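PDB 6UBC: Glyco_hydro_cc domain-containing protein from Cryptococcus neoformans, which probably binds beta-1,3-glucan oligosaccharides as a subgroup VII member of glycoside hydrolase family 128. Local coordinates for residues A[293-298]-A[331-336]. Sequence-based numbering, arbitrary orientation.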
loop_
_atom_site.group_PDB
_atom_site.type_symbol
_atom_site.label_atom_id
_atom_site.label_comp_id
_atom_site.label_asym_id
_atom_site.label_seq_id
_atom_site.Cartn_x
_atom_site.Cartn_y
_atom_site.Cartn_z
ATOM N N LEU A 293 8.972 4.789 16.829
ATOM C CA LEU A 293 9.018 3.373 16.367
ATOM C C LEU A 293 9.648 3.302 14.969
ATOM O O LEU A 293 10.453 2.418 14.718
ATOM C CB LEU A 293 7.607 2.794 16.389
ATOM C CG LEU A 293 7.504 1.331 15.984
ATOM C CD1 LEU A 293 8.371 0.485 16.886
ATOM C CD2 LEU A 293 6.032 0.869 16.082
ATOM N N TRP A 294 9.230 4.215 14.083
ATOM C CA TRP A 294 9.789 4.346 12.733
ATOM C C TRP A 294 11.318 4.461 12.843
ATOM O O TRP A 294 12.041 3.652 12.244
ATOM C CB TRP A 294 9.154 5.567 12.064
ATOM C CG TRP A 294 9.796 5.841 10.741
ATOM C CD1 TRP A 294 10.901 6.602 10.564
ATOM C CD2 TRP A 294 9.382 5.401 9.429
ATOM N NE1 TRP A 294 11.211 6.651 9.236
ATOM C CE2 TRP A 294 10.311 5.921 8.516
ATOM C CE3 TRP A 294 8.306 4.642 8.925
ATOM C CZ2 TRP A 294 10.227 5.692 7.147
ATOM C CZ3 TRP A 294 8.218 4.396 7.573
ATOM C CH2 TRP A 294 9.167 4.933 6.689
ATOM N N ASP A 295 11.784 5.380 13.664
ATOM C CA ASP A 295 13.215 5.693 13.775
ATOM C C ASP A 295 13.970 4.510 14.388
ATOM O O ASP A 295 15.021 4.164 13.841
ATOM C CB ASP A 295 13.487 6.982 14.543
ATOM C CG ASP A 295 13.341 8.197 13.632
ATOM O OD1 ASP A 295 13.634 8.055 12.414
ATOM O OD2 ASP A 295 12.908 9.221 14.136
ATOM N N SER A 296 13.399 3.835 15.376
ATOM C CA SER A 296 14.122 2.784 16.119
ATOM C C SER A 296 14.091 1.457 15.399
ATOM O O SER A 296 15.030 0.694 15.580
ATOM C CB SER A 296 13.561 2.629 17.489
ATOM O OG SER A 296 12.289 2.008 17.452
ATOM N N THR A 297 13.045 1.143 14.652
ATOM C CA THR A 297 12.711 -0.239 14.212
ATOM C C THR A 297 12.668 -0.394 12.689
ATOM O O THR A 297 13.131 -1.400 12.212
ATOM C CB THR A 297 11.409 -0.659 14.900
ATOM O OG1 THR A 297 11.606 -0.523 16.301
ATOM C CG2 THR A 297 10.983 -2.083 14.642
ATOM N N ILE A 298 12.183 0.625 11.945
ATOM C CA ILE A 298 12.138 0.621 10.465
ATOM C C ILE A 298 13.421 1.252 9.894
ATOM O O ILE A 298 14.133 0.566 9.088
ATOM C CB ILE A 298 10.864 1.346 9.987
ATOM C CG1 ILE A 298 9.609 0.511 10.283
ATOM C CG2 ILE A 298 10.983 1.617 8.499
ATOM C CD1 ILE A 298 8.294 1.275 10.062
ATOM N N GLN A 331 8.861 15.058 12.905
ATOM C CA GLN A 331 9.425 14.377 14.114
ATOM C C GLN A 331 10.417 13.251 13.801
ATOM O O GLN A 331 11.293 13.052 14.599
ATOM C CB GLN A 331 8.285 13.862 14.968
ATOM C CG GLN A 331 7.459 15.060 15.473
ATOM C CD GLN A 331 6.324 14.661 16.397
ATOM O OE1 GLN A 331 6.455 13.726 17.190
ATOM N NE2 GLN A 331 5.224 15.407 16.318
ATOM N N ILE A 332 10.342 12.583 12.672
ATOM C CA ILE A 332 11.276 11.472 12.329
ATOM C C ILE A 332 12.647 12.032 11.972
ATOM O O ILE A 332 12.747 13.115 11.420
ATOM C CB ILE A 332 10.764 10.530 11.225
ATOM C CG1 ILE A 332 10.457 11.272 9.910
ATOM C CG2 ILE A 332 9.547 9.826 11.737
ATOM C CD1 ILE A 332 9.780 10.415 8.899
ATOM N N SER A 333 13.686 11.238 12.272
ATOM C CA SER A 333 15.085 11.611 11.962
ATOM C C SER A 333 15.484 11.040 10.620
ATOM O O SER A 333 16.392 11.603 9.986
ATOM C CB SER A 333 16.010 11.245 13.107
ATOM O OG SER A 333 15.791 12.192 14.179
ATOM N N THR A 334 14.957 9.893 10.242
ATOM C CA THR A 334 15.250 9.251 8.923
ATOM C C THR A 334 13.985 9.304 8.083
ATOM O O THR A 334 12.953 8.741 8.554
ATOM C CB THR A 334 15.713 7.802 9.081
ATOM O OG1 THR A 334 16.951 7.883 9.791
ATOM C CG2 THR A 334 15.850 7.073 7.760
ATOM N N SER A 335 13.997 9.995 6.947
ATOM C CA SER A 335 12.741 10.183 6.170
ATOM C C SER A 335 12.465 8.904 5.371
ATOM O O SER A 335 13.324 7.982 5.301
ATOM C CB SER A 335 12.662 11.441 5.309
ATOM O OG SER A 335 11.254 11.688 4.916
ATOM N N TRP A 336 11.310 8.867 4.745
ATOM C CA TRP A 336 10.975 7.755 3.850
ATOM C C TRP A 336 11.525 8.041 2.447
ATOM O O TRP A 336 11.797 9.245 2.129
ATOM C CB TRP A 336 9.481 7.516 3.835
ATOM C CG TRP A 336 8.649 8.684 3.387
ATOM C CD1 TRP A 336 8.285 8.951 2.104
ATOM C CD2 TRP A 336 7.954 9.615 4.212
ATOM N NE1 TRP A 336 7.444 10.007 2.076
ATOM C CE2 TRP A 336 7.191 10.421 3.361
ATOM C CE3 TRP A 336 7.868 9.830 5.579
ATOM C CZ2 TRP A 336 6.415 11.458 3.840
ATOM C CZ3 TRP A 336 7.099 10.872 6.050
ATOM C CH2 TRP A 336 6.401 11.689 5.180
HETATM O O HOH W 1 13.618 12.041 15.648
HETATM O O HOH W 2 16.407 7.636 12.503
#
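The indole of W294 meets 331-336 through its pyrrole edge, where the backbone O of T334 lies near the ring plane; S335 O, beside CZ2, and D295 OD1 are also at the edge, while one face carries CG2 of I298 from the next turn of its own helix. I332 CG2 approaches the ring obliquely, 3.7 Å from W294 CD1, and CB of W336 lies 3.9 Å from W294 CZ2, likewise oblique to the ring, and equally near CH2. F328 adds an edge-to-face ring contact with W294. With CG anti to the backbone N (chi1 174°), the indole reaches out from the helix and NE1 donates to T334 O over 2.8 Å, the N-H pointing at the oxygen at 151°.

One residue on, the carboxylate of D295 receives two successive backbone amides. S333 N binds OD2 at 2.9 Å and T334 N binds OD1 at 3.1 Å, both from the syn side and somewhat out of the carboxylate plane. One water donates to D295 OD2 and Q331 O and accepts from S333 OG; a second donates weakly to D295 OD1 and is hydrogen-bonded to T334 OG1.

The contact thus joins helix 287-298 to the loop that leads from helix 324-331 to strand 339-345, at the periphery of a mainly parallel sheet consistent with the (beta/alpha)8 barrel of family GH128. Its direct hydrogen bonds all pair side chains of the helix with peptide groups of the loop: T334 is held at both N and O, and the two amide donors probably help stabilise the negative charge of D295.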